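Local coordinates for ABC transporter, substrate binding protein (Mannopine) (PDB 5L9S) that probably serves as a periplasmic solute-binding protein that delivers the opine mannopine to an ABC transporter for uptake, at residues S141-A153 with I310-N322. Numbering follows the deposited sequence.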
loop_
_atom_site.group_PDB
_atom_site.type_symbol
_atom_site.label_atom_id
_atom_site.label_comp_id
_atom_site.label_asym_id
_atom_site.label_seq_id
_atom_site.Cartn_x
_atom_site.Cartn_y
_atom_site.Cartn_z
ATOM N N SER A 141 4.698 12.196 -15.520
ATOM C CA SER A 141 5.321 10.915 -15.196
ATOM C C SER A 141 4.308 9.990 -14.556
ATOM O O SER A 141 3.546 10.410 -13.682
ATOM C CB SER A 141 6.527 11.109 -14.282
ATOM O OG SER A 141 7.058 9.860 -13.871
ATOM N N PHE A 142 4.267 8.738 -15.025
ATOM C CA PHE A 142 3.380 7.721 -14.459
ATOM C C PHE A 142 4.179 6.464 -14.306
ATOM O O PHE A 142 5.052 6.240 -15.140
ATOM C CB PHE A 142 2.209 7.404 -15.404
ATOM C CG PHE A 142 1.006 8.301 -15.338
ATOM C CD1 PHE A 142 0.156 8.269 -14.240
ATOM C CD2 PHE A 142 0.688 9.140 -16.399
ATOM C CE1 PHE A 142 -0.971 9.095 -14.183
ATOM C CE2 PHE A 142 -0.437 9.966 -16.342
ATOM C CZ PHE A 142 -1.265 9.931 -15.238
ATOM N N PRO A 143 3.860 5.571 -13.334
ATOM C CA PRO A 143 4.578 4.285 -13.287
ATOM C C PRO A 143 4.229 3.406 -14.478
ATOM O O PRO A 143 3.136 3.476 -15.049
ATOM C CB PRO A 143 4.102 3.638 -11.997
ATOM C CG PRO A 143 2.822 4.286 -11.670
ATOM C CD PRO A 143 2.842 5.665 -12.265
ATOM N N ASN A 144 5.193 2.620 -14.879
ATOM C CA ASN A 144 5.037 1.648 -15.936
ATOM C C ASN A 144 5.510 0.300 -15.429
ATOM O O ASN A 144 6.585 -0.202 -15.783
ATOM C CB ASN A 144 5.692 2.075 -17.255
ATOM C CG ASN A 144 5.698 0.988 -18.309
ATOM O OD1 ASN A 144 4.685 0.306 -18.553
ATOM N ND2 ASN A 144 6.866 0.755 -18.888
ATOM N N PHE A 145 4.728 -0.223 -14.503
ATOM C CA PHE A 145 4.876 -1.565 -13.986
ATOM C C PHE A 145 3.608 -2.275 -14.452
ATOM O O PHE A 145 2.661 -1.597 -14.895
ATOM C CB PHE A 145 5.151 -1.643 -12.468
ATOM C CG PHE A 145 4.556 -0.608 -11.538
ATOM C CD1 PHE A 145 3.178 -0.398 -11.495
ATOM C CD2 PHE A 145 5.358 0.059 -10.610
ATOM C CE1 PHE A 145 2.627 0.499 -10.581
ATOM C CE2 PHE A 145 4.804 0.952 -9.699
ATOM C CZ PHE A 145 3.441 1.156 -9.683
ATOM N N ASP A 146 3.642 -3.617 -14.474
ATOM C CA ASP A 146 2.635 -4.509 -15.046
ATOM C C ASP A 146 1.161 -4.208 -14.696
ATOM O O ASP A 146 0.328 -4.350 -15.598
ATOM C CB ASP A 146 2.977 -5.970 -14.759
ATOM C CG ASP A 146 4.141 -6.462 -15.609
ATOM O OD1 ASP A 146 4.059 -6.353 -16.862
ATOM O OD2 ASP A 146 5.127 -6.958 -15.030
ATOM N N ASP A 147 0.814 -3.771 -13.471
ATOM C CA ASP A 147 -0.606 -3.450 -13.263
ATOM C C ASP A 147 -0.860 -1.949 -13.376
ATOM O O ASP A 147 -0.309 -1.169 -12.597
ATOM C CB ASP A 147 -1.223 -4.051 -11.978
ATOM C CG ASP A 147 -2.755 -4.170 -11.977
ATOM O OD1 ASP A 147 -3.432 -3.210 -12.413
ATOM O OD2 ASP A 147 -3.274 -5.185 -11.457
ATOM N N PRO A 148 -1.729 -1.547 -14.334
ATOM C CA PRO A 148 -2.015 -0.116 -14.528
ATOM C C PRO A 148 -3.235 0.453 -13.771
ATOM O O PRO A 148 -3.630 1.595 -14.037
ATOM C CB PRO A 148 -2.308 -0.082 -16.025
ATOM C CG PRO A 148 -3.050 -1.364 -16.271
ATOM C CD PRO A 148 -2.421 -2.368 -15.359
ATOM N N TRP A 149 -3.884 -0.340 -12.912
ATOM C CA TRP A 149 -5.149 0.071 -12.307
ATOM C C TRP A 149 -5.141 1.489 -11.696
ATOM O O TRP A 149 -6.147 2.200 -11.845
ATOM C CB TRP A 149 -5.687 -0.976 -11.314
ATOM C CG TRP A 149 -5.027 -1.033 -9.966
ATOM C CD1 TRP A 149 -4.017 -1.872 -9.569
ATOM C CD2 TRP A 149 -5.373 -0.245 -8.812
ATOM N NE1 TRP A 149 -3.702 -1.643 -8.251
ATOM C CE2 TRP A 149 -4.522 -0.651 -7.759
ATOM C CE3 TRP A 149 -6.308 0.786 -8.571
ATOM C CZ2 TRP A 149 -4.623 -0.108 -6.476
ATOM C CZ3 TRP A 149 -6.393 1.329 -7.301
ATOM C CH2 TRP A 149 -5.587 0.857 -6.264
ATOM N N ARG A 150 -4.017 1.904 -11.033
ATOM C CA ARG A 150 -3.887 3.232 -10.427
ATOM C C ARG A 150 -3.728 4.323 -11.483
ATOM O O ARG A 150 -4.106 5.456 -11.248
ATOM C CB ARG A 150 -2.692 3.281 -9.484
ATOM C CG ARG A 150 -2.894 2.665 -8.117
ATOM C CD ARG A 150 -1.600 2.957 -7.440
ATOM N NE ARG A 150 -1.027 1.852 -6.673
ATOM C CZ ARG A 150 -0.466 0.769 -7.186
ATOM N NH1 ARG A 150 -0.485 0.559 -8.499
ATOM N NH2 ARG A 150 0.056 -0.148 -6.393
ATOM N N VAL A 151 -3.104 4.005 -12.614
ATOM C CA VAL A 151 -2.932 4.953 -13.721
ATOM C C VAL A 151 -4.321 5.180 -14.377
ATOM O O VAL A 151 -4.693 6.324 -14.654
ATOM C CB VAL A 151 -1.851 4.477 -14.732
ATOM C CG1 VAL A 151 -1.847 5.315 -15.998
ATOM C CG2 VAL A 151 -0.473 4.508 -14.093
ATOM N N LEU A 152 -5.081 4.087 -14.580
ATOM C CA LEU A 152 -6.435 4.065 -15.132
ATOM C C LEU A 152 -7.431 4.773 -14.222
ATOM O O LEU A 152 -8.194 5.614 -14.696
ATOM C CB LEU A 152 -6.868 2.604 -15.396
ATOM C CG LEU A 152 -6.070 1.831 -16.485
ATOM C CD1 LEU A 152 -6.582 0.417 -16.628
ATOM C CD2 LEU A 152 -6.152 2.519 -17.833
ATOM N N ALA A 153 -7.392 4.470 -12.904
ATOM C CA ALA A 153 -8.212 5.135 -11.885
ATOM C C ALA A 153 -7.877 6.648 -11.773
ATOM O O ALA A 153 -8.804 7.435 -11.585
ATOM C CB ALA A 153 -8.062 4.438 -10.539
ATOM N N ILE A 310 -10.003 -5.776 -9.021
ATOM C CA ILE A 310 -8.631 -5.791 -9.553
ATOM C C ILE A 310 -8.169 -7.228 -9.900
ATOM O O ILE A 310 -7.637 -7.438 -10.997
ATOM C CB ILE A 310 -7.628 -5.032 -8.632
ATOM C CG1 ILE A 310 -8.023 -3.537 -8.510
ATOM C CG2 ILE A 310 -6.174 -5.179 -9.148
ATOM C CD1 ILE A 310 -7.549 -2.872 -7.284
ATOM N N ASN A 311 -8.414 -8.209 -8.991
ATOM C CA ASN A 311 -8.027 -9.612 -9.187
ATOM C C ASN A 311 -8.778 -10.272 -10.318
ATOM O O ASN A 311 -8.179 -11.011 -11.102
ATOM C CB ASN A 311 -8.167 -10.425 -7.914
ATOM C CG ASN A 311 -7.052 -10.190 -6.943
ATOM O OD1 ASN A 311 -5.882 -10.584 -7.161
ATOM N ND2 ASN A 311 -7.405 -9.534 -5.848
ATOM N N ALA A 312 -10.080 -10.003 -10.412
ATOM C CA ALA A 312 -10.920 -10.547 -11.475
ATOM C C ALA A 312 -10.572 -9.986 -12.854
ATOM O O ALA A 312 -10.667 -10.727 -13.845
ATOM C CB ALA A 312 -12.389 -10.288 -11.173
ATOM N N ASN A 313 -10.169 -8.693 -12.926
ATOM C CA ASN A 313 -9.873 -8.056 -14.209
ATOM C C ASN A 313 -8.371 -7.887 -14.499
ATOM O O ASN A 313 -8.014 -7.289 -15.513
ATOM C CB ASN A 313 -10.625 -6.736 -14.331
ATOM C CG ASN A 313 -12.120 -6.907 -14.312
ATOM O OD1 ASN A 313 -12.753 -7.143 -15.342
ATOM N ND2 ASN A 313 -12.722 -6.819 -13.136
ATOM N N MET A 314 -7.516 -8.495 -13.675
ATOM C CA MET A 314 -6.052 -8.460 -13.765
ATOM C C MET A 314 -5.452 -8.830 -15.142
ATOM O O MET A 314 -4.651 -8.051 -15.669
ATOM C CB MET A 314 -5.435 -9.341 -12.673
ATOM C CG MET A 314 -4.531 -8.592 -11.749
ATOM S SD MET A 314 -3.111 -8.022 -12.684
ATOM C CE MET A 314 -1.830 -8.115 -11.393
ATOM N N GLY A 315 -5.804 -10.010 -15.668
ATOM C CA GLY A 315 -5.314 -10.506 -16.953
ATOM C C GLY A 315 -5.604 -9.558 -18.095
ATOM O O GLY A 315 -4.690 -9.145 -18.816
ATOM N N MET A 316 -6.888 -9.166 -18.214
ATOM C CA MET A 316 -7.404 -8.216 -19.200
ATOM C C MET A 316 -6.606 -6.907 -19.155
ATOM O O MET A 316 -6.184 -6.435 -20.211
ATOM C CB MET A 316 -8.910 -7.952 -18.948
ATOM C CG MET A 316 -9.598 -7.140 -20.030
ATOM S SD MET A 316 -9.722 -5.374 -19.614
ATOM C CE MET A 316 -10.968 -4.839 -20.823
ATOM N N LEU A 317 -6.380 -6.350 -17.934
ATOM C CA LEU A 317 -5.673 -5.090 -17.698
ATOM C C LEU A 317 -4.234 -5.088 -18.196
ATOM O O LEU A 317 -3.864 -4.188 -18.953
ATOM C CB LEU A 317 -5.730 -4.674 -16.213
ATOM C CG LEU A 317 -7.072 -4.249 -15.613
ATOM C CD1 LEU A 317 -6.881 -3.788 -14.167
ATOM C CD2 LEU A 317 -7.737 -3.167 -16.435
ATOM N N VAL A 318 -3.434 -6.106 -17.788
ATOM C CA VAL A 318 -2.030 -6.310 -18.190
ATOM C C VAL A 318 -1.934 -6.436 -19.731
ATOM O O VAL A 318 -1.087 -5.777 -20.345
ATOM C CB VAL A 318 -1.402 -7.516 -17.437
ATOM C CG1 VAL A 318 -0.027 -7.879 -17.999
ATOM C CG2 VAL A 318 -1.313 -7.242 -15.938
ATOM N N GLN A 319 -2.845 -7.237 -20.344
ATOM C CA GLN A 319 -2.929 -7.423 -21.788
ATOM C C GLN A 319 -3.160 -6.062 -22.464
ATOM O O GLN A 319 -2.326 -5.616 -23.255
ATOM C CB GLN A 319 -4.089 -8.375 -22.136
ATOM C CG GLN A 319 -3.751 -9.858 -22.198
ATOM C CD GLN A 319 -4.864 -10.678 -22.830
ATOM O OE1 GLN A 319 -6.011 -10.224 -22.979
ATOM N NE2 GLN A 319 -4.545 -11.907 -23.242
ATOM N N ARG A 320 -4.271 -5.393 -22.101
ATOM C CA ARG A 320 -4.678 -4.099 -22.621
ATOM C C ARG A 320 -3.636 -3.008 -22.452
ATOM O O ARG A 320 -3.512 -2.178 -23.341
ATOM C CB ARG A 320 -6.016 -3.681 -22.011
ATOM C CG ARG A 320 -7.185 -4.039 -22.896
ATOM C CD ARG A 320 -7.893 -2.791 -23.348
ATOM N NE ARG A 320 -9.246 -2.777 -22.815
ATOM C CZ ARG A 320 -10.115 -1.793 -22.983
ATOM N NH1 ARG A 320 -11.328 -1.877 -22.455
ATOM N NH2 ARG A 320 -9.777 -0.708 -23.673
ATOM N N TRP A 321 -2.891 -3.003 -21.338
ATOM C CA TRP A 321 -1.855 -1.994 -21.069
ATOM C C TRP A 321 -0.610 -2.196 -21.938
ATOM O O TRP A 321 -0.162 -1.238 -22.574
ATOM C CB TRP A 321 -1.492 -1.952 -19.573
ATOM C CG TRP A 321 -0.449 -0.932 -19.215
ATOM C CD1 TRP A 321 0.874 -1.163 -18.973
ATOM C CD2 TRP A 321 -0.646 0.481 -19.051
ATOM N NE1 TRP A 321 1.512 0.014 -18.654
ATOM C CE2 TRP A 321 0.608 1.044 -18.715
ATOM C CE3 TRP A 321 -1.765 1.324 -19.127
ATOM C CZ2 TRP A 321 0.780 2.417 -18.493
ATOM C CZ3 TRP A 321 -1.596 2.676 -18.863
ATOM C CH2 TRP A 321 -0.335 3.210 -18.567
ATOM N N ASN A 322 -0.050 -3.437 -21.958
ATOM C CA ASN A 322 1.149 -3.781 -22.725
ATOM C C ASN A 322 0.970 -3.495 -24.198
ATOM O O ASN A 322 1.915 -3.040 -24.853
ATOM C CB ASN A 322 1.569 -5.236 -22.481
ATOM C CG ASN A 322 2.402 -5.470 -21.221
ATOM O OD1 ASN A 322 2.616 -4.579 -20.356
ATOM N ND2 ASN A 322 2.890 -6.704 -21.096
#
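W321 slots its indole between the loop and first helical turn that follow strand 140-143, contributing the largest share of the join between the C-terminal helix and this part of the chain. P148 lies over one face of the ring, offset toward the rim, with CB 3.4 Å from W321 CE3. V151 crosses the indole at about a right angle and touches its far end, CG1 to CH2 at 3.6 Å. N144 meets the ring at its edge, near its plane: W321 NE1 donates to N144 OD1 over 3.2 Å, fairly straight at 163°, with the donor in the carbonyl plane. With CG anti to the backbone N (chi1 -179°), W321 extends from its helix into this slot, and the bond, with P148 over the face, should hold the ring's rotation.

One to three turns earlier on the kinked helix, L317 CD2 meets L152 CD1, while I310 CD1 is centred over one face of W149, 3.8 Å from the six-membered ring centroid, a CH-pi contact. R150 CG takes the opposite face. D147 OD1 caps helix 149-158 by accepting from W149 N at 2.9 Å.

Toward solvent less surface is buried, though single contacts are close: the M314 thioether bends over D147 OD2, with SD at 3.1 Å, and V318 CG2 touches D146 O. D146 OD2 is in a salt bridge with R190, and its OD1 comes no nearer than 4.2 Å to N322 OD1.

Residues 310-322 of the C-terminal helix thus cross residues 149-153 at 78°, packing on the helix that follows strand 140-143 of one lobe's sheet in the two-lobed periplasmic binding protein fold.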